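Lmo1340 protein (Listeria monocytogenes, PDB 4NLM) is of unknown function but is probably a surface lipoprotein built on a YqgU-like six-bladed beta propeller. Local coordinates at residues F279-F284 and D308-K313; F284-P289 and K303-D308. All coordinates share one frame; numbering follows the deposited sequence.

Interaction 1. Residues F279-F284 and D308-K313; sequences FDKNTF and DPTNKK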
loop_
_atom_site.group_PDB
_atom_site.type_symbol
_atom_site.label_atom_id
_atom_site.label_comp_id
_atom_site.label_asym_id
_atom_site.label_seq_id
_atom_site.Cartn_x
_atom_site.Cartn_y
_atom_site.Cartn_z
ATOM N N PHE A 279 7.279 -5.671 -2.081
ATOM C CA PHE A 279 8.593 -6.012 -2.612
ATOM C C PHE A 279 9.414 -6.842 -1.637
ATOM O O PHE A 279 9.096 -6.941 -0.444
ATOM C CB PHE A 279 9.353 -4.739 -3.040
ATOM C CG PHE A 279 9.611 -3.756 -1.928
ATOM C CD1 PHE A 279 10.697 -3.924 -1.062
ATOM C CD2 PHE A 279 8.782 -2.673 -1.717
ATOM C CE1 PHE A 279 10.939 -2.997 -0.074
ATOM C CE2 PHE A 279 9.018 -1.790 -0.694
ATOM C CZ PHE A 279 10.091 -1.956 0.130
ATOM N N ASP A 280 10.464 -7.452 -2.179
ATOM C CA ASP A 280 11.374 -8.223 -1.374
ATOM C C ASP A 280 12.786 -8.157 -1.974
ATOM O O ASP A 280 13.018 -7.477 -2.962
ATOM C CB ASP A 280 10.843 -9.646 -1.171
ATOM C CG ASP A 280 10.722 -10.427 -2.461
ATOM O OD1 ASP A 280 11.626 -10.342 -3.298
ATOM O OD2 ASP A 280 9.732 -11.166 -2.621
ATOM N N LYS A 281 13.723 -8.888 -1.385
ATOM C CA LYS A 281 15.114 -8.840 -1.809
ATOM C C LYS A 281 15.325 -9.221 -3.272
ATOM O O LYS A 281 16.349 -8.877 -3.841
ATOM C CB LYS A 281 15.947 -9.796 -0.963
ATOM C CG LYS A 281 15.579 -11.243 -1.219
ATOM C CD LYS A 281 16.431 -12.166 -0.350
ATOM C CE LYS A 281 16.031 -13.635 -0.471
ATOM N NZ LYS A 281 16.926 -14.558 0.281
ATOM N N ASN A 282 14.391 -9.981 -3.846
ATOM C CA ASN A 282 14.489 -10.398 -5.250
ATOM C C ASN A 282 13.504 -9.820 -6.257
ATOM O O ASN A 282 13.656 -10.092 -7.451
ATOM C CB ASN A 282 14.378 -11.918 -5.340
ATOM C CG ASN A 282 15.519 -12.642 -4.676
ATOM O OD1 ASN A 282 15.354 -13.430 -3.746
ATOM N ND2 ASN A 282 16.686 -12.347 -5.137
ATOM N N THR A 283 12.519 -9.073 -5.788
ATOM C CA THR A 283 11.495 -8.561 -6.695
ATOM C C THR A 283 11.044 -7.199 -6.231
ATOM O O THR A 283 10.474 -7.042 -5.152
ATOM C CB THR A 283 10.259 -9.506 -6.795
ATOM O OG1 THR A 283 10.654 -10.832 -7.207
ATOM C CG2 THR A 283 9.240 -8.988 -7.771
ATOM N N PHE A 284 11.321 -6.218 -7.074
ATOM C CA PHE A 284 10.836 -4.856 -6.890
ATOM C C PHE A 284 10.271 -4.416 -8.242
ATOM O O PHE A 284 10.986 -4.301 -9.225
ATOM C CB PHE A 284 11.924 -3.916 -6.439
ATOM C CG PHE A 284 11.462 -2.498 -6.303
ATOM C CD1 PHE A 284 10.680 -2.095 -5.239
ATOM C CD2 PHE A 284 11.798 -1.555 -7.244
ATOM C CE1 PHE A 284 10.238 -0.790 -5.112
ATOM C CE2 PHE A 284 11.362 -0.236 -7.115
ATOM C CZ PHE A 284 10.581 0.137 -6.062
ATOM N N ASP A 308 15.569 -7.112 -9.622
ATOM C CA ASP A 308 16.000 -8.064 -8.610
ATOM C C ASP A 308 17.227 -7.418 -7.968
ATOM O O ASP A 308 18.326 -7.482 -8.502
ATOM C CB ASP A 308 16.367 -9.418 -9.232
ATOM C CG ASP A 308 16.823 -10.453 -8.205
ATOM O OD1 ASP A 308 17.254 -10.078 -7.106
ATOM O OD2 ASP A 308 16.792 -11.636 -8.557
ATOM N N PRO A 309 17.055 -6.772 -6.799
ATOM C CA PRO A 309 18.186 -6.023 -6.243
ATOM C C PRO A 309 19.322 -6.919 -5.749
ATOM O O PRO A 309 20.469 -6.492 -5.757
ATOM C CB PRO A 309 17.577 -5.219 -5.094
ATOM C CG PRO A 309 16.258 -5.808 -4.837
ATOM C CD PRO A 309 15.831 -6.616 -6.023
ATOM N N THR A 310 19.000 -8.136 -5.308
ATOM C CA THR A 310 20.046 -9.064 -4.861
ATOM C C THR A 310 20.904 -9.526 -6.036
ATOM O O THR A 310 22.148 -9.570 -5.953
ATOM C CB THR A 310 19.410 -10.249 -4.099
ATOM O OG1 THR A 310 18.798 -9.749 -2.918
ATOM C CG2 THR A 310 20.449 -11.322 -3.680
ATOM N N ASN A 311 20.244 -9.866 -7.140
ATOM C CA ASN A 311 20.936 -10.340 -8.322
ATOM C C ASN A 311 21.412 -9.209 -9.219
ATOM O O ASN A 311 22.099 -9.440 -10.212
ATOM C CB ASN A 311 20.049 -11.314 -9.097
ATOM C CG ASN A 311 20.844 -12.255 -9.968
ATOM O OD1 ASN A 311 21.960 -12.660 -9.613
ATOM N ND2 ASN A 311 20.262 -12.655 -11.093
ATOM N N LYS A 312 21.053 -7.983 -8.852
ATOM C CA LYS A 312 21.434 -6.805 -9.622
ATOM C C LYS A 312 20.980 -6.888 -11.080
ATOM O O LYS A 312 21.765 -6.623 -11.987
ATOM C CB LYS A 312 22.939 -6.546 -9.523
ATOM C CG LYS A 312 23.457 -6.455 -8.091
ATOM C CD LYS A 312 24.954 -6.166 -8.083
ATOM C CE LYS A 312 25.541 -6.047 -6.686
ATOM N NZ LYS A 312 25.067 -4.840 -5.967
ATOM N N LYS A 313 19.715 -7.247 -11.282
ATOM C CA LYS A 313 19.149 -7.420 -12.609
ATOM C C LYS A 313 17.894 -6.581 -12.768
ATOM O O LYS A 313 17.121 -6.425 -11.830
ATOM C CB LYS A 313 18.720 -8.862 -12.839
ATOM C CG LYS A 313 18.133 -9.153 -14.203
ATOM C CD LYS A 313 17.817 -10.627 -14.407
ATOM C CE LYS A 313 17.180 -10.859 -15.769
ATOM N NZ LYS A 313 16.964 -12.302 -16.073
#
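The amide of Asn-282 and the carboxylate of Asp-308 meet with their planes 83° apart. Asn-282 ND2 hydrogen-bonds to Asp-308 OD1 at 3.1 Å, with the acceptor close to the amide plane; the nitrogen comes to the syn side of OD1, somewhat out of the carboxylate plane. A weak second bond runs from the same nitrogen to OD2. The opposite face of the carboxylate is taken by the backbone N of Asn-311, which reaches Asp-308 OD1 from well above the plane at 3.0 Å, and the two donors thus clamp one oxygen between them. Asp-308 places its carboxylate here by setting CG anti to its backbone N (chi1 -180°).

Both segments are largely turn, and the contact illustrates how two loops at the same end of what is probably a propeller blade can be tied together. Asp-280 opens a type I beta turn through Thr-283, and its OD1 takes the backbone N of Asn-282 at 2.8 Å, an Asx turn. Asp-308 uses OD1 in an Asx motif of its own, while Lys-312 and Lys-313 face it in a G1 beta bulge.

Between the turns, Lys-281 O accepts twice from Thr-310: the backbone N approaches nearly in line with the C=O at 3.1 Å, and OG1 comes in above the carbonyl plane at 2.8 Å. With OG1 beside its own backbone N (chi1 -64°), Thr-310 can present both donors to one carbonyl. Pro-309 lays CG and CD against Lys-281 O, CD at 3.2 Å, and its ring also packs on Phe-256 and Phe-257 of strand 255-266.

Interaction 2. Residues F284-P289 and K303-D308; sequences FLTFVP and KLVKID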
loop_
_atom_site.group_PDB
_atom_site.type_symbol
_atom_site.label_atom_id
_atom_site.label_comp_id
_atom_site.label_asym_id
_atom_site.label_seq_id
_atom_site.Cartn_x
_atom_site.Cartn_y
_atom_site.Cartn_z
ATOM N N PHE A 284 11.321 -6.218 -7.074
ATOM C CA PHE A 284 10.836 -4.856 -6.890
ATOM C C PHE A 284 10.271 -4.416 -8.242
ATOM O O PHE A 284 10.986 -4.301 -9.225
ATOM C CB PHE A 284 11.924 -3.916 -6.439
ATOM C CG PHE A 284 11.462 -2.498 -6.303
ATOM C CD1 PHE A 284 10.680 -2.095 -5.239
ATOM C CD2 PHE A 284 11.798 -1.555 -7.244
ATOM C CE1 PHE A 284 10.238 -0.790 -5.112
ATOM C CE2 PHE A 284 11.362 -0.236 -7.115
ATOM C CZ PHE A 284 10.581 0.137 -6.062
ATOM N N LEU A 285 8.967 -4.235 -8.275
ATOM C CA LEU A 285 8.258 -3.821 -9.514
ATOM C C LEU A 285 7.933 -2.360 -9.470
ATOM O O LEU A 285 7.379 -1.872 -8.490
ATOM C CB LEU A 285 6.939 -4.570 -9.605
ATOM C CG LEU A 285 7.002 -6.082 -9.698
ATOM C CD1 LEU A 285 5.647 -6.727 -9.462
ATOM C CD2 LEU A 285 7.537 -6.478 -11.041
ATOM N N THR A 286 8.283 -1.645 -10.538
ATOM C CA THR A 286 7.983 -0.216 -10.607
ATOM C C THR A 286 7.767 0.215 -12.038
ATOM O O THR A 286 8.350 -0.348 -12.971
ATOM C CB THR A 286 9.130 0.633 -10.011
ATOM O OG1 THR A 286 8.781 2.014 -9.975
ATOM C CG2 THR A 286 10.454 0.399 -10.701
ATOM N N PHE A 287 6.957 1.248 -12.202
ATOM C CA PHE A 287 6.920 1.969 -13.464
ATOM C C PHE A 287 8.130 2.888 -13.531
ATOM O O PHE A 287 8.635 3.404 -12.511
ATOM C CB PHE A 287 5.585 2.734 -13.647
ATOM C CG PHE A 287 4.473 1.800 -13.852
ATOM C CD1 PHE A 287 4.262 1.255 -15.118
ATOM C CD2 PHE A 287 3.632 1.429 -12.825
ATOM C CE1 PHE A 287 3.279 0.329 -15.311
ATOM C CE2 PHE A 287 2.654 0.515 -13.025
ATOM C CZ PHE A 287 2.454 -0.025 -14.286
ATOM N N VAL A 288 8.602 3.098 -14.759
ATOM C CA VAL A 288 9.762 3.913 -15.043
ATOM C C VAL A 288 9.448 4.751 -16.294
ATOM O O VAL A 288 9.007 4.200 -17.273
ATOM C CB VAL A 288 11.002 3.025 -15.312
ATOM C CG1 VAL A 288 12.211 3.824 -15.668
ATOM C CG2 VAL A 288 11.340 2.193 -14.101
ATOM N N PRO A 289 9.761 6.049 -16.264
ATOM C CA PRO A 289 9.539 6.867 -17.445
ATOM C C PRO A 289 10.613 6.624 -18.486
ATOM O O PRO A 289 11.708 6.232 -18.154
ATOM C CB PRO A 289 9.668 8.311 -16.911
ATOM C CG PRO A 289 9.741 8.187 -15.432
ATOM C CD PRO A 289 10.262 6.842 -15.131
ATOM N N LYS A 303 7.333 2.297 -18.807
ATOM C CA LYS A 303 7.503 0.845 -18.872
ATOM C C LYS A 303 7.414 0.292 -17.452
ATOM O O LYS A 303 7.711 0.964 -16.492
ATOM C CB LYS A 303 8.794 0.431 -19.503
ATOM C CG LYS A 303 9.977 1.159 -19.023
ATOM C CD LYS A 303 11.210 0.544 -19.650
ATOM C CE LYS A 303 12.414 1.399 -19.403
ATOM N NZ LYS A 303 13.588 0.786 -20.109
ATOM N N LEU A 304 6.929 -0.930 -17.389
ATOM C CA LEU A 304 6.852 -1.670 -16.132
ATOM C C LEU A 304 8.079 -2.556 -16.063
ATOM O O LEU A 304 8.300 -3.406 -16.933
ATOM C CB LEU A 304 5.607 -2.513 -16.089
ATOM C CG LEU A 304 5.482 -3.378 -14.836
ATOM C CD1 LEU A 304 5.432 -2.542 -13.575
ATOM C CD2 LEU A 304 4.239 -4.230 -14.964
ATOM N N VAL A 305 8.875 -2.374 -15.023
ATOM C CA VAL A 305 10.052 -3.200 -14.885
ATOM C C VAL A 305 10.037 -3.964 -13.590
ATOM O O VAL A 305 9.316 -3.649 -12.641
ATOM C CB VAL A 305 11.334 -2.379 -14.942
ATOM C CG1 VAL A 305 11.380 -1.561 -16.219
ATOM C CG2 VAL A 305 11.496 -1.513 -13.699
ATOM N N LYS A 306 10.795 -5.054 -13.635
ATOM C CA LYS A 306 11.056 -5.898 -12.468
ATOM C C LYS A 306 12.553 -5.848 -12.188
ATOM O O LYS A 306 13.381 -6.171 -13.057
ATOM C CB LYS A 306 10.525 -7.323 -12.663
ATOM C CG LYS A 306 11.227 -8.298 -13.567
ATOM C CD LYS A 306 10.566 -9.676 -13.420
ATOM C CE LYS A 306 11.115 -10.670 -14.436
ATOM N NZ LYS A 306 10.232 -11.858 -14.603
ATOM N N ILE A 307 12.863 -5.379 -10.994
ATOM C CA ILE A 307 14.241 -5.328 -10.551
ATOM C C ILE A 307 14.467 -6.379 -9.482
ATOM O O ILE A 307 13.660 -6.582 -8.588
ATOM C CB ILE A 307 14.501 -3.952 -9.923
ATOM C CG1 ILE A 307 14.427 -2.946 -11.050
ATOM C CG2 ILE A 307 15.828 -3.876 -9.165
ATOM C CD1 ILE A 307 14.271 -1.565 -10.512
ATOM N N ASP A 308 15.569 -7.112 -9.622
ATOM C CA ASP A 308 16.000 -8.064 -8.610
ATOM C C ASP A 308 17.227 -7.418 -7.968
ATOM O O ASP A 308 18.326 -7.482 -8.502
ATOM C CB ASP A 308 16.367 -9.418 -9.232
ATOM C CG ASP A 308 16.823 -10.453 -8.205
ATOM O OD1 ASP A 308 17.254 -10.078 -7.106
ATOM O OD2 ASP A 308 16.792 -11.636 -8.557
#
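Phe-287 and Leu-304, a non-hydrogen-bonded pair of two antiparallel strands, cross obliquely. Leu-304 CD1 stands over the middle of the Phe-287 ring, 4.0 Å from its centroid and 12° off the normal, a CH-pi contact, while Leu-304 CB touches CE1 of the ring. Leu-304 reaches there with CG anti to its backbone N (chi1 177°). On the same face of the sheet Leu-285 and Lys-306 run side by side, Leu-285 CD2 lying 3.5 Å from Lys-306 CB.

The other face carries Phe-284, Thr-286, Val-288, Lys-303, Val-305 and Ile-307. Here Ile-307 CD1 meets the Phe-284 ring at its edge. In the conformer described, one of two modelled for Val-305, Val-305 CG2 closes a triangle with the methyls Thr-286 CG2 and Val-288 CG2, 3.7 Å from each, and the side chains of Val-288 and Val-305 cross at about a right angle. Six backbone hydrogen bonds, in reciprocal pairs at Phe-284 with Ile-307, Thr-286 with Val-305 and Val-288 with Lys-303, fix this register.

Strand 302-308 continues the sheet by pairing with strand 313-321. Ile-326 of strand 326-328 packs against Leu-285, Phe-287 and Leu-304, and on the other face Tyr-259 of strand 255-266 touches Val-288 and Ile-307.

In the fold
Interactions 1 and 2 lie on one side of the chain's centre, their own centres about 11 Å apart, and share Phe-284 and Asp-308. Along the chain, interaction 2 is nested within the loop closed by interaction 1: segment 279-284 leads into strand 284-289, and strand 302-308 leaves through segment 308-313 into strand 313-321. These three strands form one antiparallel sheet, consistent with part of a blade in the YqgU-like propeller. The strand pairing is largely buried, whereas the turns meet at the surface. Interaction 1 thus extends the contact beyond the last bridge, Phe-284 with Ile-307, joining the loop that enters the sheet to the turn between its second and third strands.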